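PDB 3ZIT: thioredoxin from Bacillus cereus, which probably works as a small thiol-disulfide oxidoreductase of the thioredoxin superfamily, passing electrons through a redox-active pair of cysteines. Local coordinates for residues B[16-19]-B[20-24]; B[56-60]-B[61-65]. The protein carries 1 engineered substitution. One frame throughout, in Å; residues are numbered along the deposited sequence. Where two conformers were deposited one is given.

Contact 1: residues B[16-19]-B[20-24]; sequences VIVK and EFLKH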
loop_
_atom_site.group_PDB
_atom_site.type_symbol
_atom_site.label_atom_id
_atom_site.label_comp_id
_atom_site.label_asym_id
_atom_site.label_seq_id
_atom_site.Cartn_x
_atom_site.Cartn_y
_atom_site.Cartn_z
ATOM N N VAL B 16 2.717 0.200 -7.490
ATOM C CA VAL B 16 3.597 -0.714 -6.734
ATOM C C VAL B 16 2.974 -1.031 -5.383
ATOM O O VAL B 16 3.008 -2.205 -4.989
ATOM C CB VAL B 16 4.993 -0.073 -6.497
ATOM C CG1 VAL B 16 5.812 -0.905 -5.499
ATOM C CG2 VAL B 16 5.694 0.039 -7.800
ATOM N N ILE B 17 2.445 -0.022 -4.712
ATOM C CA ILE B 17 1.785 -0.223 -3.433
ATOM C C ILE B 17 0.623 -1.181 -3.580
ATOM O O ILE B 17 0.461 -2.109 -2.799
ATOM C CB ILE B 17 1.411 1.085 -2.767
ATOM C CG1 ILE B 17 2.670 1.906 -2.522
ATOM C CG2 ILE B 17 0.477 0.834 -1.568
ATOM C CD1 ILE B 17 2.364 3.347 -2.281
ATOM N N VAL B 18 -0.209 -0.992 -4.598
ATOM C CA VAL B 18 -1.322 -1.902 -4.808
ATOM C C VAL B 18 -0.854 -3.305 -5.074
ATOM O O VAL B 18 -1.351 -4.260 -4.482
ATOM C CB VAL B 18 -2.235 -1.356 -5.952
ATOM C CG1 VAL B 18 -3.207 -2.475 -6.444
ATOM C CG2 VAL B 18 -3.012 -0.191 -5.412
ATOM N N LYS B 19 0.127 -3.480 -5.983
ATOM C CA LYS B 19 0.595 -4.835 -6.269
ATOM C C LYS B 19 1.193 -5.488 -5.021
ATOM O O LYS B 19 0.932 -6.654 -4.759
ATOM C CB LYS B 19 1.611 -4.800 -7.392
ATOM C CG LYS B 19 1.069 -4.542 -8.766
ATOM C CD LYS B 19 2.207 -4.200 -9.784
ATOM C CE LYS B 19 2.054 -4.094 -11.219
ATOM N NZ LYS B 19 3.511 -4.085 -11.560
ATOM N N GLU B 20 1.987 -4.753 -4.246
ATOM C CA GLU B 20 2.566 -5.331 -3.049
ATOM C C GLU B 20 1.547 -5.675 -2.026
ATOM O O GLU B 20 1.691 -6.682 -1.310
ATOM C CB GLU B 20 3.692 -4.447 -2.531
ATOM C CG GLU B 20 4.879 -4.364 -3.557
ATOM C CD GLU B 20 5.567 -5.738 -3.816
ATOM O OE1 GLU B 20 5.768 -6.434 -2.811
ATOM O OE2 GLU B 20 5.933 -6.108 -4.993
ATOM N N PHE B 21 0.515 -4.829 -1.878
ATOM C CA PHE B 21 -0.638 -5.123 -1.017
ATOM C C PHE B 21 -1.288 -6.489 -1.468
ATOM O O PHE B 21 -1.603 -7.322 -0.651
ATOM C CB PHE B 21 -1.582 -3.961 -1.056
ATOM C CG PHE B 21 -2.906 -4.236 -0.378
ATOM C CD1 PHE B 21 -2.953 -4.122 1.039
ATOM C CD2 PHE B 21 -4.008 -4.613 -1.069
ATOM C CE1 PHE B 21 -4.084 -4.390 1.772
ATOM C CE2 PHE B 21 -5.241 -4.910 -0.354
ATOM C CZ PHE B 21 -5.185 -4.735 1.066
ATOM N N LEU B 22 -1.561 -6.578 -2.744
ATOM C CA LEU B 22 -2.166 -7.808 -3.258
ATOM C C LEU B 22 -1.260 -9.006 -3.038
ATOM O O LEU B 22 -1.761 -10.066 -2.621
ATOM C CB LEU B 22 -2.469 -7.646 -4.752
ATOM C CG LEU B 22 -3.540 -6.656 -5.063
ATOM C CD1 LEU B 22 -3.574 -6.446 -6.627
ATOM C CD2 LEU B 22 -4.877 -6.930 -4.476
ATOM N N LYS B 23 0.042 -8.878 -3.256
ATOM C CA LYS B 23 0.987 -9.968 -2.975
ATOM C C LYS B 23 0.989 -10.336 -1.536
ATOM O O LYS B 23 1.013 -11.510 -1.164
ATOM C CB LYS B 23 2.355 -9.641 -3.480
ATOM C CG LYS B 23 2.543 -9.651 -4.917
ATOM C CD LYS B 23 3.861 -8.939 -5.298
ATOM C CE LYS B 23 5.033 -9.764 -5.635
ATOM N NZ LYS B 23 6.046 -8.683 -5.925
ATOM N N HIS B 24 1.028 -9.347 -0.658
ATOM C CA HIS B 24 1.046 -9.669 0.778
ATOM C C HIS B 24 -0.204 -10.422 1.249
ATOM O O HIS B 24 -0.129 -11.227 2.187
ATOM C CB HIS B 24 1.198 -8.366 1.549
ATOM C CG HIS B 24 1.426 -8.643 2.989
ATOM N ND1 HIS B 24 2.505 -9.354 3.459
ATOM C CD2 HIS B 24 0.571 -8.487 4.002
ATOM C CE1 HIS B 24 2.335 -9.503 4.760
ATOM N NE2 HIS B 24 1.178 -8.961 5.115
#
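Four consecutive i to i+4 backbone bonds, from the N-H groups of Glu20, Phe21, Leu22 and Lys23 to the carbonyls of Val16, Ile17, Val18 and Lys19, join 16-19 to 20-24 as one regular alpha helix; all four lie at 2.8 to 2.9 Å from N to O. On one flank Val16 and Glu20 run side by side, with Val16 CG1 4.1 Å from Glu20 CG. Glu20 CG also rests against the acceptor of its own backbone bond, 3.2 Å from Val16 O. A bend at chi2 (-63°) then turns the carboxylate along the helix to Lys23, whose NZ reaches OE2 of Glu20 at 2.7 Å in a salt bridge on the syn side, 25° out of the carboxylate plane. Lys19 extends away from this pair, and its ammonium is bound by Glu31. The buried flank repeats the parallel arrangement in apolar form: Val18 CG1 lies 4.0 Å from Leu22 CD1. Phe21 has CG anti to the backbone N (chi1 171°), which carries its ring off the helix toward Ile68 and Gln72. Helix 68-75 meets Val18, Phe21 and Leu22, while Leu22 also reaches Val6 of strand 4-8; Ile17 packs on Ile17, and Phe21 on Phe66, of the second subunit.

Contact 2: residues B[56-60]-B[61-65]; sequences VVIDG and EVVAG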
loop_
_atom_site.group_PDB
_atom_site.type_symbol
_atom_site.label_atom_id
_atom_site.label_comp_id
_atom_site.label_asym_id
_atom_site.label_seq_id
_atom_site.Cartn_x
_atom_site.Cartn_y
_atom_site.Cartn_z
ATOM N N VAL B 56 -7.866 -1.687 -10.826
ATOM C CA VAL B 56 -8.005 -3.103 -10.609
ATOM C C VAL B 56 -9.433 -3.460 -11.004
ATOM O O VAL B 56 -10.370 -2.734 -10.660
ATOM C CB VAL B 56 -7.723 -3.469 -9.158
ATOM C CG1 VAL B 56 -7.787 -4.983 -8.941
ATOM C CG2 VAL B 56 -6.336 -2.976 -8.735
ATOM N N VAL B 57 -9.599 -4.610 -11.700
ATOM C CA VAL B 57 -10.912 -5.105 -12.099
ATOM C C VAL B 57 -11.102 -6.422 -11.359
ATOM O O VAL B 57 -10.296 -7.332 -11.494
ATOM C CB VAL B 57 -11.039 -5.231 -13.610
ATOM C CG1 VAL B 57 -12.467 -5.623 -13.931
ATOM C CG2 VAL B 57 -10.679 -3.917 -14.260
ATOM N N ILE B 58 -12.194 -6.514 -10.564
ATOM C CA ILE B 58 -12.432 -7.660 -9.704
ATOM C C ILE B 58 -13.774 -8.247 -10.105
ATOM O O ILE B 58 -14.830 -7.669 -9.810
ATOM C CB ILE B 58 -12.439 -7.272 -8.256
ATOM C CG1 ILE B 58 -11.100 -6.625 -7.894
ATOM C CG2 ILE B 58 -12.734 -8.505 -7.362
ATOM C CD1 ILE B 58 -11.032 -5.910 -6.651
ATOM N N ASP B 59 -13.751 -9.394 -10.810
ATOM C CA ASP B 59 -15.000 -10.004 -11.295
ATOM C C ASP B 59 -15.860 -8.992 -12.045
ATOM O O ASP B 59 -17.098 -8.999 -11.912
ATOM C CB ASP B 59 -15.740 -10.647 -10.129
ATOM C CG ASP B 59 -16.631 -11.766 -10.561
ATOM O OD1 ASP B 59 -16.449 -12.330 -11.667
ATOM O OD2 ASP B 59 -17.550 -12.075 -9.758
ATOM N N GLY B 60 -15.216 -8.139 -12.829
ATOM C CA GLY B 60 -15.928 -7.132 -13.623
ATOM C C GLY B 60 -16.044 -5.779 -12.989
ATOM O O GLY B 60 -16.369 -4.830 -13.669
ATOM N N GLU B 61 -15.824 -5.672 -11.679
ATOM C CA GLU B 61 -16.027 -4.378 -11.015
ATOM C C GLU B 61 -14.708 -3.586 -11.079
ATOM O O GLU B 61 -13.647 -4.075 -10.654
ATOM C CB GLU B 61 -16.405 -4.626 -9.595
ATOM C CG GLU B 61 -16.565 -3.382 -8.756
ATOM C CD GLU B 61 -17.925 -2.902 -8.715
ATOM O OE1 GLU B 61 -18.809 -3.701 -8.758
ATOM O OE2 GLU B 61 -18.072 -1.694 -8.435
ATOM N N VAL B 62 -14.814 -2.360 -11.572
ATOM C CA VAL B 62 -13.680 -1.481 -11.753
ATOM C C VAL B 62 -13.402 -0.661 -10.537
ATOM O O VAL B 62 -14.290 0.039 -10.028
ATOM C CB VAL B 62 -13.922 -0.574 -12.991
ATOM C CG1 VAL B 62 -12.724 0.372 -13.150
ATOM C CG2 VAL B 62 -14.141 -1.395 -14.244
ATOM N N VAL B 63 -12.197 -0.747 -10.013
ATOM C CA VAL B 63 -11.710 0.093 -8.916
ATOM C C VAL B 63 -10.647 0.959 -9.431
ATOM O O VAL B 63 -9.502 0.501 -9.704
ATOM C CB VAL B 63 -11.231 -0.761 -7.731
ATOM C CG1 VAL B 63 -10.767 0.134 -6.597
ATOM C CG2 VAL B 63 -12.291 -1.744 -7.257
ATOM N N ALA B 64 -10.950 2.222 -9.680
ATOM C CA ALA B 64 -10.048 3.163 -10.303
ATOM C C ALA B 64 -9.199 3.885 -9.241
ATOM O O ALA B 64 -9.720 4.380 -8.214
ATOM C CB ALA B 64 -10.824 4.195 -11.107
ATOM N N GLY B 65 -7.901 4.018 -9.489
ATOM C CA GLY B 65 -7.045 4.773 -8.644
ATOM C C GLY B 65 -6.756 4.053 -7.320
ATOM O O GLY B 65 -6.952 2.851 -7.146
#
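Val57 and Val62 face each other as a non-hydrogen-bonded antiparallel pair, their side chains on the same face of the sheet. Their CG2 methyls approach to 4.3 Å. In both residues CG2 sits beside the backbone N and CG1 is anti to it (chi1 -175° in Val57), and CG1 of Val57 comes close to the backbone of the facing strand, 3.8 Å from Glu61 O. The backbone beneath is close as well: Val57 CA makes a CA-H...O contact of 3.3 Å with that same Glu61 O, which also accepts the N-H of Ile58.

The other face carries Val56, Ile58, Glu61 and Val63. Here the apolar contact is diagonal, because Ile58 pairs with Glu61 in the register yet sends CD1 toward Val63, ending 4.4 Å from its CG2. Glu61 keeps its CB near the turn, 3.4 Å from Ile58 O, while in the conformer given the chain bends at chi2 and its end leads away from 56-60. On this face Val56 packs on Leu71, and Ile58, Glu61 and Val63 on Leu74, both of helix 68-75; Tyr48 touches Val57 and Val62 on the opposite face.

Two reciprocal bond pairs fix the register. Val63 N meets Val56 O nearly head-on at 2.8 Å, with a C=O...N angle of 170°. By contrast, Glu61 N comes to Ile58 O at 2.9 Å from above the carbonyl plane, 63° out of it, as the chain reverses. Positive phi at both Asp59 and Gly60 belongs to a type I' turn from Ile58 to Glu61, a two-residue connection that makes this a tight beta hairpin, the antiparallel hairpin of the thioredoxin fold, its second strand, 61-64, at the edge of the sheet.

From the N terminus, strand 4-8 leads into helix 13-24, at whose start Cys12 and Cys15 form a disulfide; contact 1 spans successive turns of this helix and closes no loop. The chain continues through strand 30-33, completing a beta-alpha-beta unit, and helix 38-47 before contact 2 closes the short turn between strands 55-58 and 61-64. The two contacts therefore follow in series, neither nesting nor crossing. Their centres are about 15 Å apart, on opposite sides of the chain's centre, yet they touch where Val18 CG1 meets Val56 CG2 at 3.9 Å. Leu71 packs against both of these valines, so the three side chains meet between helix 13-24, strand 55-58 and helix 68-75.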